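Local coordinates for protein similar to yteR (Bacilus subtilis) (Clostridium acetobutylicum, PDB 4WU0) that probably hydrolyses unsaturated rhamnogalacturonan fragments of pectin, as a YteR-like glycoside hydrolase of family 105, at residues A[41-44]-A[45-48]; A[49-52]-A[53-57]; A[203-206]-A[207-211]; A[226-229]-A[230-234]. All coordinates share one frame; numbering follows the deposited sequence.

Contact 1 (A[41-44]-A[45-48]); sequences TKDK and KYLD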
loop_
_atom_site.group_PDB
_atom_site.type_symbol
_atom_site.label_atom_id
_atom_site.label_comp_id
_atom_site.label_asym_id
_atom_site.label_seq_id
_atom_site.Cartn_x
_atom_site.Cartn_y
_atom_site.Cartn_z
ATOM N N THR A 41 -17.357 -5.681 -13.777
ATOM C CA THR A 41 -18.661 -6.340 -13.750
ATOM C C THR A 41 -19.791 -5.402 -14.168
ATOM O O THR A 41 -20.833 -5.851 -14.657
ATOM C CB THR A 41 -19.021 -6.879 -12.352
ATOM O OG1 THR A 41 -19.182 -5.785 -11.436
ATOM C CG2 THR A 41 -17.968 -7.861 -11.836
ATOM N N LYS A 42 -19.561 -4.109 -13.978
ATOM C CA LYS A 42 -20.575 -3.070 -14.142
ATOM C C LYS A 42 -21.782 -3.310 -13.250
ATOM O O LYS A 42 -22.878 -2.799 -13.506
ATOM C CB LYS A 42 -20.985 -2.964 -15.613
ATOM C CG LYS A 42 -19.791 -2.686 -16.547
ATOM C CD LYS A 42 -20.254 -2.439 -17.968
ATOM C CE LYS A 42 -19.139 -1.887 -18.833
ATOM N NZ LYS A 42 -18.146 -2.937 -19.190
ATOM N N ASP A 43 -21.575 -4.077 -12.185
ATOM C CA ASP A 43 -22.645 -4.429 -11.267
ATOM C C ASP A 43 -22.747 -3.408 -10.130
ATOM O O ASP A 43 -21.841 -3.285 -9.310
ATOM C CB ASP A 43 -22.402 -5.844 -10.719
ATOM C CG ASP A 43 -23.577 -6.382 -9.934
ATOM O OD1 ASP A 43 -24.402 -5.580 -9.442
ATOM O OD2 ASP A 43 -23.669 -7.624 -9.791
ATOM N N LYS A 44 -23.874 -2.700 -10.080
ATOM C CA LYS A 44 -24.047 -1.604 -9.122
ATOM C C LYS A 44 -23.949 -2.053 -7.666
ATOM O O LYS A 44 -23.681 -1.241 -6.783
ATOM C CB LYS A 44 -25.380 -0.880 -9.369
ATOM C CG LYS A 44 -25.592 0.352 -8.489
ATOM C CD LYS A 44 -26.893 1.108 -8.819
ATOM C CE LYS A 44 -27.173 2.228 -7.802
ATOM N NZ LYS A 44 -26.013 3.169 -7.607
ATOM N N LYS A 45 -24.130 -3.338 -7.387
ATOM C CA LYS A 45 -24.036 -3.768 -5.996
ATOM C C LYS A 45 -22.647 -3.486 -5.398
ATOM O O LYS A 45 -22.523 -3.245 -4.195
ATOM C CB LYS A 45 -24.423 -5.232 -5.826
ATOM C CG LYS A 45 -23.328 -6.217 -6.048
ATOM C CD LYS A 45 -23.826 -7.635 -5.781
ATOM C CE LYS A 45 -22.986 -8.669 -6.508
ATOM N NZ LYS A 45 -23.712 -9.971 -6.684
ATOM N N TYR A 46 -21.609 -3.495 -6.228
ATOM C CA TYR A 46 -20.255 -3.207 -5.720
ATOM C C TYR A 46 -20.097 -1.717 -5.425
ATOM O O TYR A 46 -19.553 -1.337 -4.378
ATOM C CB TYR A 46 -19.175 -3.731 -6.662
ATOM C CG TYR A 46 -19.316 -5.215 -6.835
ATOM C CD1 TYR A 46 -19.116 -6.072 -5.771
ATOM C CD2 TYR A 46 -19.743 -5.745 -8.036
ATOM C CE1 TYR A 46 -19.292 -7.429 -5.908
ATOM C CE2 TYR A 46 -19.926 -7.093 -8.192
ATOM C CZ TYR A 46 -19.709 -7.941 -7.119
ATOM O OH TYR A 46 -19.913 -9.294 -7.281
ATOM N N LEU A 47 -20.602 -0.875 -6.320
ATOM C CA LEU A 47 -20.570 0.571 -6.094
ATOM C C LEU A 47 -21.391 0.913 -4.862
ATOM O O LEU A 47 -20.963 1.690 -4.003
ATOM C CB LEU A 47 -21.094 1.332 -7.312
ATOM C CG LEU A 47 -21.199 2.848 -7.148
ATOM C CD1 LEU A 47 -19.830 3.420 -6.813
ATOM C CD2 LEU A 47 -21.783 3.507 -8.406
ATOM N N ASP A 48 -22.559 0.302 -4.744
ATOM C CA ASP A 48 -23.416 0.570 -3.594
ATOM C C ASP A 48 -22.746 0.197 -2.275
ATOM O O ASP A 48 -22.884 0.916 -1.293
ATOM C CB ASP A 48 -24.751 -0.161 -3.730
ATOM C CG ASP A 48 -25.630 0.426 -4.812
ATOM O OD1 ASP A 48 -25.436 1.609 -5.166
ATOM O OD2 ASP A 48 -26.524 -0.300 -5.297
#
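Two torsions bring Asp43 and Lys45 together at the start of helix 44-54. Asp43 carries its carboxylate carbon opposite its own backbone N (chi1 -171°), while Lys45 turns CG in between its backbone N and carbonyl carbon (chi1 86°), folding the chain back over the aspartate. Asp43 is the N-cap: its OD1 accepts from Lys45 N at 3.1 Å in a nearly straight bond (168°), the N-H arriving from above the carboxylate plane. Beyond this cap the lysine runs on in extended form, so that Lys45 CE lies 3.5 Å from Asp43 OD2, whereas Lys45 NZ makes only a long salt bridge of 3.9 Å to the same oxygen. A negative charge at the N-terminus of a helix probably gains from the helix dipole as well.

The backbone adds Tyr46 N to Asp43 O at 3.1 Å, with the donor above the carbonyl plane. Within the first turn, Lys44 bends at its last torsion and sets NZ 3.0 Å from Asp48 OD1, a salt bridge on the syn side of the carboxylate. Just before the cap, Thr41 OG1 accepts from Asp43 N at 3.0 Å, an ST turn, and also bonds Val37 O; Tyr46 CD2 lies 3.4 Å from this hydroxyl.

The segment forms the short connection between helices 25-41 and 44-54, in which Lys42 has positive phi. Tyr46 packs between helices 4-14 and 25-41, its OH bonded to Asp10, and Leu47 faces Tyr38 of helix 25-41 and Leu86 of helix 80-90.

Contact 2 (A[49-52]-A[53-57]); sequences FIIK and TMDTF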
loop_
_atom_site.group_PDB
_atom_site.type_symbol
_atom_site.label_atom_id
_atom_site.label_comp_id
_atom_site.label_asym_id
_atom_site.label_seq_id
_atom_site.Cartn_x
_atom_site.Cartn_y
_atom_site.Cartn_z
ATOM N N PHE A 49 -22.002 -0.910 -2.261
ATOM C CA PHE A 49 -21.247 -1.310 -1.084
ATOM C C PHE A 49 -20.198 -0.279 -0.710
ATOM O O PHE A 49 -20.011 0.036 0.456
ATOM C CB PHE A 49 -20.568 -2.665 -1.292
ATOM C CG PHE A 49 -19.814 -3.152 -0.090
ATOM C CD1 PHE A 49 -20.492 -3.649 1.004
ATOM C CD2 PHE A 49 -18.432 -3.099 -0.055
ATOM C CE1 PHE A 49 -19.812 -4.101 2.114
ATOM C CE2 PHE A 49 -17.735 -3.567 1.058
ATOM C CZ PHE A 49 -18.447 -4.053 2.150
ATOM N N ILE A 50 -19.515 0.242 -1.715
ATOM C CA ILE A 50 -18.505 1.272 -1.485
ATOM C C ILE A 50 -19.144 2.527 -0.911
ATOM O O ILE A 50 -18.665 3.073 0.075
ATOM C CB ILE A 50 -17.751 1.583 -2.779
ATOM C CG1 ILE A 50 -16.962 0.354 -3.215
ATOM C CG2 ILE A 50 -16.782 2.740 -2.570
ATOM C CD1 ILE A 50 -16.447 0.457 -4.633
ATOM N N ILE A 51 -20.253 2.948 -1.502
ATOM C CA ILE A 51 -20.942 4.138 -1.048
ATOM C C ILE A 51 -21.382 3.980 0.402
ATOM O O ILE A 51 -21.150 4.868 1.237
ATOM C CB ILE A 51 -22.146 4.439 -1.961
ATOM C CG1 ILE A 51 -21.654 4.881 -3.350
ATOM C CG2 ILE A 51 -23.056 5.497 -1.350
ATOM C CD1 ILE A 51 -22.759 4.963 -4.422
ATOM N N LYS A 52 -22.018 2.847 0.702
ATOM C CA LYS A 52 -22.564 2.604 2.030
ATOM C C LYS A 52 -21.455 2.584 3.074
ATOM O O LYS A 52 -21.616 3.145 4.159
ATOM C CB LYS A 52 -23.357 1.292 2.058
ATOM C CG LYS A 52 -23.580 0.709 3.454
ATOM C CD LYS A 52 -24.360 -0.599 3.408
ATOM C CE LYS A 52 -23.557 -1.745 2.801
ATOM N NZ LYS A 52 -22.563 -2.284 3.761
ATOM N N THR A 53 -20.322 1.964 2.737
ATOM C CA THR A 53 -19.183 1.914 3.655
ATOM C C THR A 53 -18.683 3.349 3.949
ATOM O O THR A 53 -18.486 3.738 5.110
ATOM C CB THR A 53 -18.047 1.050 3.073
ATOM O OG1 THR A 53 -18.523 -0.293 2.890
ATOM C CG2 THR A 53 -16.820 1.040 4.004
ATOM N N MET A 54 -18.520 4.145 2.907
ATOM C CA MET A 54 -17.964 5.484 3.111
ATOM C C MET A 54 -18.955 6.436 3.749
ATOM O O MET A 54 -18.550 7.455 4.292
ATOM C CB MET A 54 -17.415 6.060 1.817
ATOM C CG MET A 54 -16.202 5.316 1.285
ATOM S SD MET A 54 -14.844 5.170 2.453
ATOM C CE MET A 54 -14.427 6.867 2.625
ATOM N N ASP A 55 -20.244 6.099 3.722
ATOM C CA ASP A 55 -21.248 6.912 4.400
ATOM C C ASP A 55 -21.032 6.975 5.907
ATOM O O ASP A 55 -21.508 7.900 6.579
ATOM C CB ASP A 55 -22.664 6.425 4.082
ATOM C CG ASP A 55 -23.199 6.964 2.750
ATOM O OD1 ASP A 55 -22.691 7.984 2.236
ATOM O OD2 ASP A 55 -24.159 6.372 2.217
ATOM N N THR A 56 -20.337 5.989 6.464
ATOM C CA THR A 56 -19.941 6.044 7.868
ATOM C C THR A 56 -19.070 7.261 8.137
ATOM O O THR A 56 -19.163 7.875 9.216
ATOM C CB THR A 56 -19.142 4.785 8.264
ATOM O OG1 THR A 56 -20.040 3.685 8.403
ATOM C CG2 THR A 56 -18.413 4.974 9.593
ATOM N N PHE A 57 -18.215 7.576 7.174
ATOM C CA PHE A 57 -17.158 8.569 7.388
ATOM C C PHE A 57 -17.488 9.946 6.850
ATOM O O PHE A 57 -17.091 10.945 7.437
ATOM C CB PHE A 57 -15.860 8.089 6.727
ATOM C CG PHE A 57 -15.381 6.772 7.256
ATOM C CD1 PHE A 57 -14.929 6.663 8.556
ATOM C CD2 PHE A 57 -15.392 5.644 6.456
ATOM C CE1 PHE A 57 -14.499 5.435 9.071
ATOM C CE2 PHE A 57 -14.950 4.410 6.947
ATOM C CZ PHE A 57 -14.502 4.310 8.259
HETATM O O HOH W 1 -20.498 7.460 0.764
HETATM O O HOH W 2 -21.346 2.072 6.709
#
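Phe49 O is gripped twice by Thr53, once by the backbone N at 3.0 Å and once by the side-chain OG1 at 2.9 Å. The two donors reach the oxygen from opposite faces of its carbonyl plane, each tilted by about 30°, and so share it without competing for one approach. Thr53 can do this because its hydroxyl stands beside its own backbone N (chi1 -61°), turned back toward the preceding turn of the helix. The same OG1 rests over the centre of one face of the Phe49 ring, 3.8 Å from Phe49 CZ.

On another side of the helix, Ile51 and Asp55 lie side by side and point the same way, Ile51 CG2 touching Asp55 OD2. Ile51 O accepts from Asp55 N at 2.9 Å, and a water bridges that oxygen to Asp55 OD1, donating 2.7 Å bonds to both. Asp55 OD1 also forms a salt bridge with Lys94. A second water links Lys52 O to Thr56 OG1.

Phe49 and Thr53 face Leu19 and helix 25-41, and Met54 packs on Leu31 and Leu86. The chemistry divides accordingly: the buried threonine hydroxyl is satisfied within the helix by a main-chain carbonyl, whereas in residues 55-57, where the regular bonds lapse, two waters and Lys94 hold Asp55 OD1 and Thr56 OG1, and Asn65 takes main-chain atoms.

Contact 3 (A[203-206]-A[207-211]); sequences GWYV and MALAD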
loop_
_atom_site.group_PDB
_atom_site.type_symbol
_atom_site.label_atom_id
_atom_site.label_comp_id
_atom_site.label_asym_id
_atom_site.label_seq_id
_atom_site.Cartn_x
_atom_site.Cartn_y
_atom_site.Cartn_z
ATOM N N GLY A 203 6.105 -3.958 -0.088
ATOM C CA GLY A 203 4.873 -3.978 -0.864
ATOM C C GLY A 203 4.271 -2.582 -1.016
ATOM O O GLY A 203 3.870 -2.192 -2.104
ATOM N N TRP A 204 4.195 -1.822 0.074
ATOM C CA TRP A 204 3.684 -0.462 -0.003
ATOM C C TRP A 204 4.473 0.358 -1.014
ATOM O O TRP A 204 3.908 1.083 -1.824
ATOM C CB TRP A 204 3.783 0.248 1.338
ATOM C CG TRP A 204 2.828 -0.225 2.448
ATOM C CD1 TRP A 204 3.172 -0.511 3.743
ATOM C CD2 TRP A 204 1.401 -0.408 2.376
ATOM N NE1 TRP A 204 2.064 -0.849 4.466
ATOM C CE2 TRP A 204 0.969 -0.811 3.649
ATOM C CE3 TRP A 204 0.448 -0.273 1.362
ATOM C CZ2 TRP A 204 -0.356 -1.093 3.934
ATOM C CZ3 TRP A 204 -0.870 -0.542 1.658
ATOM C CH2 TRP A 204 -1.262 -0.941 2.934
ATOM N N TYR A 205 5.796 0.251 -0.942
ATOM C CA TYR A 205 6.644 1.088 -1.776
ATOM C C TYR A 205 6.505 0.720 -3.255
ATOM O O TYR A 205 6.432 1.613 -4.111
ATOM C CB TYR A 205 8.107 1.019 -1.335
ATOM C CG TYR A 205 8.993 2.063 -1.970
ATOM C CD1 TYR A 205 8.855 3.407 -1.666
ATOM C CD2 TYR A 205 9.995 1.698 -2.848
ATOM C CE1 TYR A 205 9.677 4.379 -2.254
ATOM C CE2 TYR A 205 10.832 2.655 -3.413
ATOM C CZ TYR A 205 10.657 3.984 -3.117
ATOM O OH TYR A 205 11.457 4.922 -3.702
ATOM N N VAL A 206 6.480 -0.574 -3.582
ATOM C CA VAL A 206 6.303 -0.932 -4.996
ATOM C C VAL A 206 4.905 -0.615 -5.539
ATOM O O VAL A 206 4.765 -0.180 -6.686
ATOM C CB VAL A 206 6.761 -2.372 -5.351
ATOM C CG1 VAL A 206 8.248 -2.509 -5.113
ATOM C CG2 VAL A 206 6.005 -3.428 -4.584
ATOM N N MET A 207 3.866 -0.776 -4.724
ATOM C CA MET A 207 2.549 -0.320 -5.149
ATOM C C MET A 207 2.543 1.183 -5.362
ATOM O O MET A 207 1.964 1.672 -6.340
ATOM C CB MET A 207 1.471 -0.642 -4.142
ATOM C CG MET A 207 0.133 -0.334 -4.670
ATOM S SD MET A 207 -1.097 -0.894 -3.511
ATOM C CE MET A 207 -0.629 -2.550 -3.509
ATOM N N ALA A 208 3.151 1.902 -4.431
ATOM C CA ALA A 208 3.216 3.357 -4.499
ATOM C C ALA A 208 3.887 3.803 -5.784
ATOM O O ALA A 208 3.420 4.735 -6.439
ATOM C CB ALA A 208 3.943 3.916 -3.303
ATOM N N LEU A 209 4.986 3.144 -6.149
ATOM C CA LEU A 209 5.674 3.473 -7.387
ATOM C C LEU A 209 4.786 3.224 -8.609
ATOM O O LEU A 209 4.613 4.109 -9.461
ATOM C CB LEU A 209 6.989 2.696 -7.514
ATOM C CG LEU A 209 8.137 3.138 -6.593
ATOM C CD1 LEU A 209 9.186 2.045 -6.456
ATOM C CD2 LEU A 209 8.794 4.380 -7.166
ATOM N N ALA A 210 4.225 2.028 -8.705
ATOM C CA ALA A 210 3.400 1.692 -9.851
ATOM C C ALA A 210 2.217 2.654 -9.989
ATOM O O ALA A 210 1.906 3.112 -11.083
ATOM C CB ALA A 210 2.904 0.247 -9.762
ATOM N N ASP A 211 1.556 2.958 -8.882
ATOM C CA ASP A 211 0.366 3.786 -8.915
ATOM C C ASP A 211 0.703 5.266 -9.158
ATOM O O ASP A 211 -0.106 6.009 -9.742
ATOM C CB ASP A 211 -0.409 3.655 -7.619
ATOM C CG ASP A 211 -0.999 2.264 -7.397
ATOM O OD1 ASP A 211 -1.017 1.430 -8.339
ATOM O OD2 ASP A 211 -1.507 2.028 -6.265
#
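Tyr205 and Leu209 meet one turn apart on helix 199-215, part of the (alpha/alpha)6 barrel expected for this family, close to the chain's centre. The backbone polar atoms here are paired in regular alpha-helical fashion. Gly203 O receives Met207 N, Trp204 O receives Ala208 N at 2.8 Å, Tyr205 O receives Leu209 N at 2.9 Å, and Val206 O receives Ala210 N in the straightest of the four bonds, 173°. Ala208 O accepts from Thr212 OG1, one turn on in the helix, and takes a weak bond from Thr137 OG1.

Two polar side chains, those of Tyr205 and Asp211, find partners on other helices. Tyr205 OH bonds Phe159 O of helix 152-166, and Asp211 OD1 joins Lys276 in a salt bridge and Tyr272 in a hydrogen bond, both on helix 264-279. The buried hydroxyl and carboxylate are thus satisfied across helix interfaces, tying this helix to its neighbours.

The tyrosine ring swings out with CG opposite its backbone N (chi1 -168°), and Leu209 lies at one of its faces, CG offset toward the rim. The closest touch between the two side chains is Leu209 CD1 to Tyr205 CE2, 3.5 Å.

Contact 4 (A[226-229]-A[230-234]); sequences LIKI and LNNCV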
loop_
_atom_site.group_PDB
_atom_site.type_symbol
_atom_site.label_atom_id
_atom_site.label_comp_id
_atom_site.label_asym_id
_atom_site.label_seq_id
_atom_site.Cartn_x
_atom_site.Cartn_y
_atom_site.Cartn_z
ATOM N N LEU A 226 11.788 7.056 -11.412
ATOM C CA LEU A 226 10.891 6.220 -10.621
ATOM C C LEU A 226 10.730 4.838 -11.251
ATOM O O LEU A 226 10.655 3.838 -10.546
ATOM C CB LEU A 226 9.537 6.891 -10.385
ATOM C CG LEU A 226 9.429 7.759 -9.131
ATOM C CD1 LEU A 226 10.350 8.955 -9.206
ATOM C CD2 LEU A 226 7.975 8.211 -8.905
ATOM N N ILE A 227 10.710 4.771 -12.582
ATOM C CA ILE A 227 10.636 3.489 -13.259
ATOM C C ILE A 227 11.881 2.651 -12.957
ATOM O O ILE A 227 11.779 1.450 -12.685
ATOM C CB ILE A 227 10.404 3.684 -14.777
ATOM C CG1 ILE A 227 8.988 4.215 -15.006
ATOM C CG2 ILE A 227 10.602 2.382 -15.568
ATOM C CD1 ILE A 227 8.718 4.732 -16.413
ATOM N N LYS A 228 13.048 3.287 -12.967
ATOM C CA LYS A 228 14.281 2.588 -12.629
ATOM C C LYS A 228 14.243 2.053 -11.195
ATOM O O LYS A 228 14.632 0.910 -10.943
ATOM C CB LYS A 228 15.498 3.505 -12.841
ATOM C CG LYS A 228 16.806 2.862 -12.455
ATOM C CD LYS A 228 17.951 3.855 -12.627
ATOM C CE LYS A 228 19.305 3.185 -12.589
ATOM N NZ LYS A 228 20.395 4.207 -12.743
ATOM N N ILE A 229 13.795 2.878 -10.252
ATOM C CA ILE A 229 13.677 2.445 -8.870
ATOM C C ILE A 229 12.752 1.237 -8.777
ATOM O O ILE A 229 13.044 0.274 -8.082
ATOM C CB ILE A 229 13.126 3.598 -7.970
ATOM C CG1 ILE A 229 14.165 4.714 -7.867
ATOM C CG2 ILE A 229 12.727 3.093 -6.574
ATOM C CD1 ILE A 229 13.646 5.978 -7.205
ATOM N N LEU A 230 11.626 1.276 -9.487
ATOM C CA LEU A 230 10.718 0.133 -9.471
ATOM C C LEU A 230 11.390 -1.138 -10.014
ATOM O O LEU A 230 11.267 -2.233 -9.429
ATOM C CB LEU A 230 9.441 0.448 -10.254
ATOM C CG LEU A 230 8.434 -0.703 -10.363
ATOM C CD1 LEU A 230 7.945 -1.181 -9.016
ATOM C CD2 LEU A 230 7.234 -0.278 -11.202
ATOM N N ASN A 231 12.099 -1.008 -11.129
ATOM C CA ASN A 231 12.816 -2.154 -11.670
ATOM C C ASN A 231 13.818 -2.685 -10.665
ATOM O O ASN A 231 13.944 -3.900 -10.502
ATOM C CB ASN A 231 13.515 -1.809 -12.975
ATOM C CG ASN A 231 12.599 -1.927 -14.155
ATOM O OD1 ASN A 231 12.508 -2.975 -14.782
ATOM N ND2 ASN A 231 11.898 -0.856 -14.460
ATOM N N ASN A 232 14.562 -1.790 -10.036
ATOM C CA ASN A 232 15.555 -2.214 -9.049
ATOM C C ASN A 232 14.924 -2.932 -7.861
ATOM O O ASN A 232 15.492 -3.909 -7.345
ATOM C CB ASN A 232 16.379 -1.011 -8.566
ATOM C CG ASN A 232 17.290 -0.461 -9.631
ATOM O OD1 ASN A 232 17.599 -1.127 -10.615
ATOM N ND2 ASN A 232 17.737 0.764 -9.433
ATOM N N CYS A 233 13.763 -2.449 -7.426
ATOM C CA CYS A 233 13.057 -3.077 -6.314
ATOM C C CYS A 233 12.593 -4.474 -6.711
ATOM O O CYS A 233 12.667 -5.400 -5.915
ATOM C CB CYS A 233 11.846 -2.245 -5.884
ATOM S SG CYS A 233 12.271 -0.726 -4.950
ATOM N N VAL A 234 12.104 -4.614 -7.940
ATOM C CA VAL A 234 11.618 -5.894 -8.419
ATOM C C VAL A 234 12.770 -6.871 -8.525
ATOM O O VAL A 234 12.640 -8.027 -8.106
ATOM C CB VAL A 234 10.875 -5.730 -9.771
ATOM C CG1 VAL A 234 10.700 -7.086 -10.493
ATOM C CG2 VAL A 234 9.544 -5.044 -9.538
#
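Asn231 and Ile227 share the distinctive hydrogen bonds: ND2 and the backbone N of Asn231 both reach Ile227 O, each at 2.9 Å and each with an N-H angle of 165°. The backbone donor lies fairly close to the carbonyl plane, but ND2 stands well above it, 51° out, and is not on a lone pair; seen from the asparagine, the oxygen is almost in the plane of the amide. CG beside the backbone N folds the side chain back over the previous turn, and chi2 of -91° turns the amide so that an N-H faces the carbonyl. ND2 also donates to Tyr282 O, and a second main-chain oxygen thereby holds the amide's rotation.

Regular helical bonds run alongside: Leu230 N to Leu226 O, Asn232 N to Lys228 O at 2.8 Å, and Cys233 N to Ile229 O.

Apolar and mixed contacts follow the same spacing. Ile227 and Asn231 lie side by side with Ile227 CG2 3.7 Å from Asn231 ND2, and Lys228 CG sits 3.8 Å from Asn232 ND2 on the exposed side. On the buried side Ile229 CG2 touches Cys233 SG at 4.2 Å, while Leu226 packs against Phe159 and Ile160 of helix 152-166.

This part of helix 223-240 is thus amphipathic, with Lys228 and Asn232 exposed and Leu226, Ile229 and Cys233 buried. An asparagine whose ND2 donates to two main-chain carbonyls, one in its own helix and one at Tyr282 in a loop, links that helix to the neighbouring loop by directional bonds rather than by packing alone.

How the contacts relate
The four contacts form two pairs. Contacts 1 and 2 adjoin in sequence and share helix 44-54, centres about 13 Å apart: the first includes its N-cap, the second its later turns. Contacts 3 and 4 lie on consecutive helices, 199-215 and 223-240, with centres about 10 Å apart, and they touch directly: Leu209 CD1 is 3.7 Å from Ile229 CG2, and Val206 CG1 is 3.7 Å from Cys233 CB. Between the pairs there is no touch; the nearest atoms of contacts 2 and 3 are about 15 Å apart. Contact 3 lies deepest, about 6 Å from the chain's centre, whereas contacts 2 and 4 stand on opposite sides of it.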